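MxaA (Stigmatella aurantiaca, PDB 4W4T) completes the myxalamid polyketide–nonribosomal peptide assembly line through this terminal, NADPH-binding reductase domain, which probably releases the finished chain by reduction to a primary alcohol. Local coordinates at residues 333-336 against 337-341; 109-112 against 113-116; 161-165 against 166-170; 408-412 against 413-417; 298-301 against 302-305. All blocks are in the same frame, centred on the assembly; numbering follows the deposited sequence.

All five contacts are local, made where the chain turns or winds on itself. Contact 3 is the most deeply set: it lies on helix 159-177 of a beta-alpha-beta unit, next to NADPH-binding residues, and its polar side chains reach for partners elsewhere. Contacts 2 and 5 are surface loops that lead from a helix to a strand of the large parallel sheet; the first packs an indole on leucine, the second stacks opposite charges. Contacts 1 and 4 are partly buried and join a helix to what precedes or follows it: contact 1 at the start of helix 337-348, contact 4 at the end of helix 400-412.

Contact 1. Residues 333-336 against 337-341; sequences RVLP and YDQWL
Leu335 and Trp340 meet through their beta carbons, CB to CB at 4.4 Å, on the close-packed side of this corner. Just beside them the first helical bond is made: Trp340 N gives its hydrogen to Pro336 O at 2.9 Å, almost straight at 167°. With CG anti to the backbone N (chi1 -180°), the indole of Trp340 swings off the helix away from Leu335, and its NE1 bonds to Val274 O. Tyr337 carries its ring off in the same fashion, so that both aromatic side chains bury themselves against Pro276 and Leu361. The arrangement is a strand-to-helix corner: the chain passes from strand 333-336, paired in parallel with strand 274-277, into helix 337-348, with Pro336 at the N-cap position. The two short axes stand at 109° and come within 5.0 Å. Leu335 also rests on Val274, which ties the corner to the neighbouring strand. The outer side is looser and largely exposed to solvent. There Gln339 runs back from the first turn, extended beyond CG, and brings its amide obliquely across the Pro336 ring in plain van der Waals contact, NE2 lying 3.5 Å from Pro336 CG. The same amide turns its oxygen to the leucine, where the two side chains cross at about a right angle and Gln339 OE1 comes to rest 3.8 Å from the methyl carbon Leu335 CD2.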
# COMPACT_ATOMS: atom_id res chain seq x y z
N ARG A 333 -10.26 -19.45 -15.16
CA ARG A 333 -10.40 -18.87 -16.49
C ARG A 333 -9.12 -18.12 -16.80
O ARG A 333 -8.49 -17.58 -15.89
CB ARG A 333 -11.61 -17.93 -16.59
CG ARG A 333 -12.93 -18.55 -16.20
CD ARG A 333 -14.09 -17.61 -16.54
NE ARG A 333 -13.84 -16.26 -16.04
CZ ARG A 333 -14.02 -15.89 -14.77
NH1 ARG A 333 -14.46 -16.76 -13.88
NH2 ARG A 333 -13.75 -14.64 -14.41
N VAL A 334 -8.72 -18.08 -18.06
CA VAL A 334 -7.53 -17.32 -18.41
C VAL A 334 -7.90 -16.04 -19.16
O VAL A 334 -8.73 -16.06 -20.07
CB VAL A 334 -6.55 -18.14 -19.26
CG1 VAL A 334 -5.32 -17.31 -19.59
CG2 VAL A 334 -6.15 -19.37 -18.51
N LEU A 335 -7.27 -14.95 -18.77
CA LEU A 335 -7.44 -13.66 -19.41
C LEU A 335 -6.11 -13.01 -19.74
O LEU A 335 -5.13 -13.18 -19.00
CB LEU A 335 -8.23 -12.71 -18.51
CG LEU A 335 -9.69 -12.96 -18.18
CD1 LEU A 335 -10.09 -11.93 -17.14
CD2 LEU A 335 -10.55 -12.84 -19.43
N PRO A 336 -6.07 -12.22 -20.82
CA PRO A 336 -4.92 -11.36 -21.08
C PRO A 336 -4.55 -10.58 -19.82
O PRO A 336 -5.46 -10.24 -19.05
CB PRO A 336 -5.41 -10.43 -22.19
CG PRO A 336 -6.46 -11.21 -22.89
CD PRO A 336 -7.12 -12.08 -21.85
N TYR A 337 -3.26 -10.33 -19.60
CA TYR A 337 -2.80 -9.74 -18.34
C TYR A 337 -3.48 -8.42 -18.00
O TYR A 337 -3.80 -8.15 -16.83
CB TYR A 337 -1.29 -9.52 -18.34
CG TYR A 337 -0.81 -8.94 -17.03
CD1 TYR A 337 -0.69 -9.74 -15.91
CD2 TYR A 337 -0.52 -7.59 -16.91
CE1 TYR A 337 -0.27 -9.22 -14.71
CE2 TYR A 337 -0.11 -7.06 -15.70
CZ TYR A 337 0.01 -7.88 -14.61
OH TYR A 337 0.43 -7.37 -13.40
N ASP A 338 -3.69 -7.58 -19.01
CA ASP A 338 -4.32 -6.29 -18.76
C ASP A 338 -5.76 -6.44 -18.29
O ASP A 338 -6.21 -5.72 -17.39
CB ASP A 338 -4.23 -5.41 -20.00
CG ASP A 338 -2.79 -5.17 -20.42
OD1 ASP A 338 -2.01 -4.66 -19.58
OD2 ASP A 338 -2.44 -5.50 -21.57
N GLN A 339 -6.47 -7.40 -18.87
CA GLN A 339 -7.84 -7.67 -18.46
C GLN A 339 -7.87 -8.30 -17.08
O GLN A 339 -8.73 -7.98 -16.28
CB GLN A 339 -8.54 -8.58 -19.47
CG GLN A 339 -8.82 -7.89 -20.80
CD GLN A 339 -9.42 -8.84 -21.82
OE1 GLN A 339 -10.29 -9.65 -21.50
NE2 GLN A 339 -8.94 -8.76 -23.06
N TRP A 340 -6.94 -9.22 -16.81
CA TRP A 340 -6.83 -9.80 -15.47
C TRP A 340 -6.56 -8.72 -14.41
O TRP A 340 -7.17 -8.71 -13.33
CB TRP A 340 -5.72 -10.85 -15.44
CG TRP A 340 -5.56 -11.48 -14.11
CD1 TRP A 340 -6.28 -12.52 -13.59
CD2 TRP A 340 -4.60 -11.11 -13.11
NE1 TRP A 340 -5.83 -12.82 -12.32
CE2 TRP A 340 -4.80 -11.97 -12.00
CE3 TRP A 340 -3.60 -10.14 -13.04
CZ2 TRP A 340 -4.03 -11.89 -10.85
CZ3 TRP A 340 -2.84 -10.06 -11.88
CH2 TRP A 340 -3.06 -10.92 -10.80
N LEU A 341 -5.66 -7.80 -14.72
CA LEU A 341 -5.31 -6.74 -13.78
C LEU A 341 -6.53 -5.84 -13.52
O LEU A 341 -6.73 -5.34 -12.40
CB LEU A 341 -4.14 -5.92 -14.30
CG LEU A 341 -3.51 -4.89 -13.35
CD1 LEU A 341 -2.95 -5.58 -12.10
CD2 LEU A 341 -2.42 -4.10 -14.06

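Contact 2. Residues 109-112 against 113-116; sequences WNEA and LAPR
Leu113 packs against Trp109 and Asn110 in a pair of overlapping type I turns, within the loop that leads from helix 92-105 to strand 117-121 of the Rossmann-type sheet. Leu113 N donates to Asn110 O at 2.8 Å, and Ala114 N bonds to Glu111 O. Bonds of this three-residue spacing give the chain a helical course without a regular helix. Starting at CB, the leucine side chain meets the same carbonyl that its own nitrogen uses, with Leu113 CB 3.2 Å from Asn110 O, while the indole approaches CB from another direction through CZ3. CG, set beside the backbone N (chi1 -65°), lies equally close to Asn110 O and also comes against the asparagine amide: Leu113 CG is 3.6 Å from Asn110 ND2, the two side chains crossing at about a right angle. Of the two methyls, CD1 goes to the tryptophan, 3.6 Å from Trp109 CE3, and CD2 stays near the amide, 4.0 Å from Asn110 ND2. The side chain is buried and also touches Leu103 of helix 92-105, on which Trp109 rests through Arg100 and Glu104. Further along the ring, Trp109 CH2 reaches Ala114 CB at 4.1 Å, so the indole spans both turn residues. Arg116, last of the segment, points its guanidinium elsewhere and bonds to the carbonyl oxygens of Cys76, Thr79 and Ala81. The carboxylate of Glu111 sits at the edge of the indole, in its plane, where Trp109 NE1 makes a weak bond to Glu111 OE2 at 3.4 Å.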
# COMPACT_ATOMS: atom_id res chain seq x y z
N TRP A 109 12.62 -27.53 13.08
CA TRP A 109 13.19 -27.60 14.42
C TRP A 109 13.32 -29.01 14.98
O TRP A 109 12.40 -29.83 14.88
CB TRP A 109 12.38 -26.76 15.40
CG TRP A 109 13.02 -26.77 16.74
CD1 TRP A 109 12.61 -27.46 17.85
CD2 TRP A 109 14.24 -26.12 17.11
NE1 TRP A 109 13.48 -27.25 18.89
CE2 TRP A 109 14.49 -26.43 18.46
CE3 TRP A 109 15.14 -25.28 16.43
CZ2 TRP A 109 15.60 -25.93 19.14
CZ3 TRP A 109 16.24 -24.80 17.10
CH2 TRP A 109 16.46 -25.12 18.45
N ASN A 110 14.49 -29.28 15.55
CA ASN A 110 14.70 -30.40 16.47
C ASN A 110 15.65 -29.95 17.57
O ASN A 110 16.60 -29.21 17.31
CB ASN A 110 15.25 -31.63 15.75
CG ASN A 110 16.60 -31.40 15.14
OD1 ASN A 110 17.62 -31.52 15.82
ND2 ASN A 110 16.63 -31.05 13.85
N GLU A 111 15.44 -30.42 18.79
CA GLU A 111 16.14 -29.84 19.94
C GLU A 111 17.65 -30.09 19.92
O GLU A 111 18.39 -29.41 20.64
CB GLU A 111 15.53 -30.35 21.24
CG GLU A 111 14.43 -29.44 21.76
CD GLU A 111 14.96 -28.10 22.25
OE1 GLU A 111 16.13 -28.04 22.70
OE2 GLU A 111 14.22 -27.09 22.17
N ALA A 112 18.12 -31.01 19.08
CA ALA A 112 19.56 -31.20 18.93
C ALA A 112 20.22 -30.02 18.21
O ALA A 112 21.46 -29.95 18.12
CB ALA A 112 19.85 -32.50 18.20
N LEU A 113 19.41 -29.10 17.69
CA LEU A 113 19.93 -27.89 17.04
C LEU A 113 20.39 -26.85 18.05
O LEU A 113 21.30 -26.06 17.77
CB LEU A 113 18.86 -27.26 16.14
CG LEU A 113 18.37 -28.03 14.92
CD1 LEU A 113 17.25 -27.25 14.26
CD2 LEU A 113 19.51 -28.30 13.95
N ALA A 114 19.74 -26.85 19.21
CA ALA A 114 19.92 -25.80 20.22
C ALA A 114 21.37 -25.55 20.64
O ALA A 114 21.78 -24.40 20.71
CB ALA A 114 19.06 -26.10 21.44
N PRO A 115 22.15 -26.61 20.92
CA PRO A 115 23.53 -26.31 21.33
C PRO A 115 24.33 -25.59 20.25
O PRO A 115 25.28 -24.88 20.57
CB PRO A 115 24.13 -27.70 21.59
CG PRO A 115 22.96 -28.59 21.81
CD PRO A 115 21.87 -28.06 20.97
N ARG A 116 23.94 -25.76 18.99
CA ARG A 116 24.73 -25.26 17.86
C ARG A 116 24.51 -23.76 17.57
O ARG A 116 25.34 -23.12 16.93
CB ARG A 116 24.40 -26.07 16.60
CG ARG A 116 24.68 -27.57 16.69
CD ARG A 116 26.15 -27.89 16.57
NE ARG A 116 26.74 -27.34 15.35
CZ ARG A 116 26.62 -27.88 14.14
NH1 ARG A 116 25.95 -29.01 13.97
NH2 ARG A 116 27.19 -27.29 13.10

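Contact 3. Residues 161-165 against 166-170; sequences SMRAA and NVLGT
Over one face of the Arg163 guanidinium sits Leu168 CD2, 3.9 Å above the plane, nearer its outer atoms than its centre. The arginine gets there by running extended from CG to NE, with CG anti to the backbone N (chi1 -171°); its NE forms a salt bridge with Asp35. The second flat group is the Asn166 amide, which lies beside Met162 (modelled as selenomethionine) and points the same way, with Asn166 ND2 3.7 Å from Met162 CB. Both of its polar atoms are used outside the helix: OD1 accepts from Leu152 N and ND2 bonds to Ser221 OG. With an alanine at this position, Leu152 N and Ser221 OG would probably lose these mates, and the loop beside the helix could shift.

In the backbone, helix 159-177, the crossover of a beta-alpha-beta unit in the Rossmann fold, widens into a pi-type turn. Arg163 O receives two hydrogens, from Val167 N at 2.9 Å and, straighter at 166°, from Leu168 N at 2.8 Å. Gly169 N follows with a weak bond to Ala164 O. At Gly169 a beta carbon would clash with Ala165 O, and that carbonyl instead takes a CA-H contact from the glycine and a hydrogen from a water at 2.9 Å from Ala165 O. Thr170 OG1 turns back to donate to Asn166 O at 2.7 Å and also bonds to His148. Since the loop held by Asn166 includes Ala151, an NADPH-binding residue, the buried amide is placed to act as a second-shell group, and probably steadies the loop that lines the NADPH site.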
# COMPACT_ATOMS: atom_id res chain seq x y z
N SER A 161 14.36 3.49 1.89
CA SER A 161 13.78 2.71 2.98
C SER A 161 14.60 1.44 3.27
O SER A 161 14.46 0.83 4.33
CB SER A 161 12.34 2.31 2.65
OG SER A 161 11.52 3.45 2.41
N MSE A 162 15.43 1.03 2.32
CA MSE A 162 16.16 -0.23 2.46
C MSE A 162 17.66 0.00 2.50
O MSE A 162 18.46 -0.94 2.61
CB MSE A 162 15.78 -1.20 1.33
CG MSE A 162 14.51 -1.96 1.63
SE MSE A 162 13.71 -2.79 0.07
CE MSE A 162 13.03 -1.15 -0.77
N ARG A 163 18.04 1.27 2.42
CA ARG A 163 19.45 1.65 2.47
C ARG A 163 20.14 1.16 3.74
O ARG A 163 21.22 0.57 3.69
CB ARG A 163 19.57 3.17 2.34
CG ARG A 163 20.98 3.67 2.15
CD ARG A 163 21.01 5.18 1.92
NE ARG A 163 22.38 5.66 1.78
CZ ARG A 163 23.16 6.03 2.79
NH1 ARG A 163 22.72 5.99 4.04
NH2 ARG A 163 24.40 6.44 2.55
N ALA A 164 19.50 1.37 4.90
CA ALA A 164 20.12 0.99 6.17
C ALA A 164 20.37 -0.52 6.24
O ALA A 164 21.48 -0.95 6.55
CB ALA A 164 19.26 1.44 7.35
N ALA A 165 19.34 -1.32 5.95
CA ALA A 165 19.45 -2.77 6.12
C ALA A 165 20.27 -3.42 5.01
O ALA A 165 21.07 -4.32 5.28
CB ALA A 165 18.08 -3.40 6.19
N ASN A 166 20.07 -2.98 3.77
CA ASN A 166 20.68 -3.68 2.64
C ASN A 166 22.02 -3.11 2.24
O ASN A 166 22.96 -3.86 1.96
CB ASN A 166 19.71 -3.68 1.45
CG ASN A 166 18.44 -4.43 1.76
OD1 ASN A 166 18.31 -5.02 2.84
ND2 ASN A 166 17.48 -4.41 0.84
N VAL A 167 22.15 -1.79 2.24
CA VAL A 167 23.39 -1.18 1.82
C VAL A 167 24.32 -1.03 3.02
O VAL A 167 25.41 -1.60 3.02
CB VAL A 167 23.18 0.20 1.14
CG1 VAL A 167 24.53 0.81 0.78
CG2 VAL A 167 22.29 0.05 -0.12
N LEU A 168 23.90 -0.30 4.04
CA LEU A 168 24.79 -0.10 5.18
C LEU A 168 25.01 -1.42 5.94
O LEU A 168 26.13 -1.69 6.40
CB LEU A 168 24.25 0.99 6.09
CG LEU A 168 24.05 2.35 5.41
CD1 LEU A 168 23.68 3.39 6.46
CD2 LEU A 168 25.29 2.79 4.62
N GLY A 169 23.98 -2.25 6.03
CA GLY A 169 24.12 -3.53 6.69
C GLY A 169 25.19 -4.39 6.03
O GLY A 169 26.00 -5.01 6.72
N THR A 170 25.21 -4.40 4.71
CA THR A 170 26.21 -5.15 3.97
C THR A 170 27.59 -4.51 4.19
O THR A 170 28.59 -5.20 4.39
CB THR A 170 25.86 -5.21 2.48
OG1 THR A 170 24.64 -5.95 2.32
CG2 THR A 170 26.98 -5.92 1.69
O HOH W 1 21.87 -6.81 3.94

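Contact 4. Residues 408-412 against 413-417; sequences SSLVH and RGFLK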
# COMPACT_ATOMS: atom_id res chain seq x y z
N SER A 408 -1.41 -28.26 -1.27
CA SER A 408 -1.88 -29.08 -0.15
C SER A 408 -1.48 -28.46 1.20
O SER A 408 -2.28 -28.43 2.15
CB SER A 408 -1.33 -30.51 -0.24
OG SER A 408 -1.66 -31.12 -1.49
N SER A 409 -0.25 -27.97 1.28
CA SER A 409 0.24 -27.29 2.47
C SER A 409 -0.53 -26.00 2.76
O SER A 409 -0.91 -25.74 3.90
CB SER A 409 1.73 -26.99 2.33
OG SER A 409 2.22 -26.29 3.47
N LEU A 410 -0.79 -25.20 1.73
CA LEU A 410 -1.55 -23.97 1.89
C LEU A 410 -2.97 -24.24 2.36
O LEU A 410 -3.51 -23.48 3.16
CB LEU A 410 -1.57 -23.17 0.59
CG LEU A 410 -0.18 -22.72 0.14
CD1 LEU A 410 -0.25 -22.06 -1.22
CD2 LEU A 410 0.42 -21.78 1.18
N VAL A 411 -3.57 -25.32 1.86
CA VAL A 411 -4.91 -25.70 2.33
C VAL A 411 -4.84 -26.15 3.78
O VAL A 411 -5.65 -25.73 4.61
CB VAL A 411 -5.53 -26.82 1.46
CG1 VAL A 411 -6.79 -27.38 2.11
CG2 VAL A 411 -5.86 -26.31 0.08
N HIS A 412 -3.85 -26.98 4.11
CA HIS A 412 -3.73 -27.55 5.45
C HIS A 412 -3.53 -26.45 6.49
O HIS A 412 -4.02 -26.54 7.62
CB HIS A 412 -2.58 -28.55 5.51
CG HIS A 412 -2.35 -29.12 6.87
ND1 HIS A 412 -3.19 -30.07 7.43
CD2 HIS A 412 -1.37 -28.90 7.78
CE1 HIS A 412 -2.74 -30.40 8.63
NE2 HIS A 412 -1.64 -29.70 8.86
N ARG A 413 -2.82 -25.40 6.09
CA ARG A 413 -2.52 -24.29 6.98
C ARG A 413 -3.60 -23.22 6.95
O ARG A 413 -3.48 -22.19 7.61
CB ARG A 413 -1.16 -23.70 6.64
CG ARG A 413 -0.02 -24.67 6.90
CD ARG A 413 1.32 -24.02 6.68
NE ARG A 413 1.76 -24.17 5.30
CZ ARG A 413 2.33 -23.21 4.59
NH1 ARG A 413 2.53 -22.01 5.13
NH2 ARG A 413 2.71 -23.46 3.33
N GLY A 414 -4.65 -23.44 6.19
CA GLY A 414 -5.80 -22.56 6.22
C GLY A 414 -5.66 -21.31 5.38
O GLY A 414 -6.49 -20.42 5.44
N PHE A 415 -4.59 -21.25 4.59
CA PHE A 415 -4.37 -20.10 3.71
C PHE A 415 -5.32 -20.15 2.50
O PHE A 415 -5.82 -19.11 2.04
CB PHE A 415 -2.90 -20.06 3.27
CG PHE A 415 -2.55 -18.88 2.43
CD1 PHE A 415 -2.43 -17.62 3.00
CD2 PHE A 415 -2.30 -19.02 1.08
CE1 PHE A 415 -2.10 -16.52 2.23
CE2 PHE A 415 -1.96 -17.93 0.30
CZ PHE A 415 -1.86 -16.68 0.88
N LEU A 416 -5.58 -21.35 2.01
CA LEU A 416 -6.50 -21.58 0.90
C LEU A 416 -7.63 -22.51 1.34
O LEU A 416 -7.40 -23.44 2.12
CB LEU A 416 -5.78 -22.20 -0.30
CG LEU A 416 -4.76 -21.41 -1.12
CD1 LEU A 416 -4.17 -22.31 -2.23
CD2 LEU A 416 -5.40 -20.17 -1.71
N LYS A 417 -8.82 -22.27 0.82
CA LYS A 417 -9.94 -23.19 0.99
C LYS A 417 -9.73 -24.41 0.10
O LYS A 417 -9.32 -24.27 -1.05
CB LYS A 417 -11.25 -22.48 0.64
CG LYS A 417 -12.52 -23.29 0.92
CD LYS A 417 -13.63 -22.42 1.52
CE LYS A 417 -13.90 -21.20 0.65
NZ LYS A 417 -14.92 -21.46 -0.41
O HOH W 2 -8.27 -24.47 4.46
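Arg413 takes hold of Ser409 side-on: its NE at 2.8 Å and NH2 at 2.9 Å both donate to Ser409 OG, which lies close to the guanidinium plane. A bend at chi3 (-90°) brings the group back over the last helical turn, and its NH1 goes on to Trp256 O. Replacing Ser409 with an alanine would probably leave NE without this acceptor and the guanidinium freer to turn.

Among the backbone bonds, Arg413 N pairs with Ser409 O in the last regular turn of helix 400-412. Beyond it comes a Schellman motif: Phe415 N reaches back to Leu410 O at 2.9 Å and Gly414 N to Val411 O at 3.0 Å, with Gly414 at a positive phi of 82°. Leu410 O accepts a second hydrogen, from Leu416 N.

Apolar contacts fill the inner side. Leu410 CD2 lies 3.9 Å from Phe415 CD2, and Leu410 CB lies as far from Leu416 CD1; Val411 CG2 meets Leu416 CB. The Phe415 ring makes a cation-pi contact with Lys267 of helix 261-272.

One water donates to both Val411 O and Leu416 O, 2.7 Å from the latter.

Contact 5. Residues 298-301 against 302-305; sequences SMRP and ESIG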
# COMPACT_ATOMS: atom_id res chain seq x y z
N SER A 298 29.35 -22.80 -1.00
CA SER A 298 30.17 -22.08 -0.02
C SER A 298 31.35 -22.93 0.42
O SER A 298 32.33 -22.41 0.97
CB SER A 298 29.35 -21.67 1.19
OG SER A 298 29.02 -22.79 2.00
N MSE A 299 31.27 -24.23 0.20
CA MSE A 299 32.29 -25.12 0.73
C MSE A 299 33.29 -25.56 -0.31
O MSE A 299 34.18 -26.37 -0.03
CB MSE A 299 31.63 -26.31 1.39
CG MSE A 299 30.77 -25.83 2.53
SE MSE A 299 30.56 -27.15 3.90
CE MSE A 299 29.67 -28.48 2.80
N ARG A 300 33.18 -24.99 -1.50
CA ARG A 300 34.13 -25.23 -2.57
C ARG A 300 35.06 -24.04 -2.68
O ARG A 300 34.61 -22.91 -2.85
CB ARG A 300 33.40 -25.47 -3.90
CG ARG A 300 32.46 -26.67 -3.89
CD ARG A 300 31.61 -26.71 -5.16
NE ARG A 300 32.42 -26.51 -6.36
CZ ARG A 300 33.04 -27.49 -7.00
NH1 ARG A 300 32.94 -28.73 -6.55
NH2 ARG A 300 33.76 -27.22 -8.09
N PRO A 301 36.38 -24.27 -2.56
CA PRO A 301 37.29 -23.13 -2.72
C PRO A 301 37.25 -22.61 -4.15
O PRO A 301 37.60 -21.46 -4.40
CB PRO A 301 38.67 -23.72 -2.35
CG PRO A 301 38.51 -25.19 -2.33
CD PRO A 301 37.06 -25.47 -2.05
N GLU A 302 36.81 -23.45 -5.08
CA GLU A 302 36.63 -23.00 -6.45
C GLU A 302 35.59 -21.87 -6.56
O GLU A 302 35.59 -21.10 -7.52
CB GLU A 302 36.22 -24.17 -7.34
CG GLU A 302 37.29 -25.26 -7.48
CD GLU A 302 37.13 -26.39 -6.47
OE1 GLU A 302 36.38 -26.24 -5.49
OE2 GLU A 302 37.76 -27.45 -6.68
N SER A 303 34.71 -21.77 -5.57
CA SER A 303 33.62 -20.78 -5.59
C SER A 303 34.08 -19.37 -5.24
O SER A 303 33.33 -18.40 -5.44
CB SER A 303 32.53 -21.19 -4.61
OG SER A 303 31.92 -22.41 -4.98
N ILE A 304 35.29 -19.23 -4.70
CA ILE A 304 35.76 -17.93 -4.25
C ILE A 304 35.90 -16.98 -5.42
O ILE A 304 36.47 -17.34 -6.45
CB ILE A 304 37.11 -18.04 -3.50
CG1 ILE A 304 36.92 -18.84 -2.21
CG2 ILE A 304 37.71 -16.66 -3.21
CD1 ILE A 304 38.23 -19.17 -1.49
N GLY A 305 35.32 -15.79 -5.28
CA GLY A 305 35.33 -14.79 -6.33
C GLY A 305 34.25 -15.01 -7.37
O GLY A 305 34.08 -14.18 -8.27
O HOH W 3 32.46 -23.80 -7.09
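Arg300 and Glu302 lie with their flat ends stacked, guanidinium and carboxylate planes only 13° apart, on a short 3-10 turn in the loop between helix 287-298 and strand 307-310 of the large parallel sheet. Glu302 OE1 sits 3.7 Å above the guanidinium plane, off to one side of the group. At 3.8 Å, the salt bridge between Arg300 NH2 and Glu302 OE1 is long, and since the oxygen is well out of the plane no N-H points at it: attraction of charge alone joins the pair. Both chains bend to reach this arrangement, the glutamate at chi2 (94°) and the arginine at chi3 (47°). The fold of the glutamate also brings its oxygen back over the aliphatic parts of the turn, with Glu302 OE1 3.5 Å from Arg300 CB and, since the Pro301 and Glu302 side chains run in the same direction, 3.6 Å from Pro301 CD.

Behind these side chains, the main chain closes with the three-residue spacing of a 3-10 turn: Ser303 N bonds to Arg300 O at 3.0 Å and Ile304 N to Pro301 O at 3.2 Å. Ile304 brings CG1 close to the same Pro301 oxygen, on an exposed edge of the loop. Ser303, by contrast, is buried, and its hydroxyl bonds to Leu297 O near the end of the preceding helix. That hydroxyl also receives a hydrogen from a water 2.6 Å from Ser303 OG, and the water, lying in the guanidinium plane, accepts from Arg300 NE at 2.8 Å.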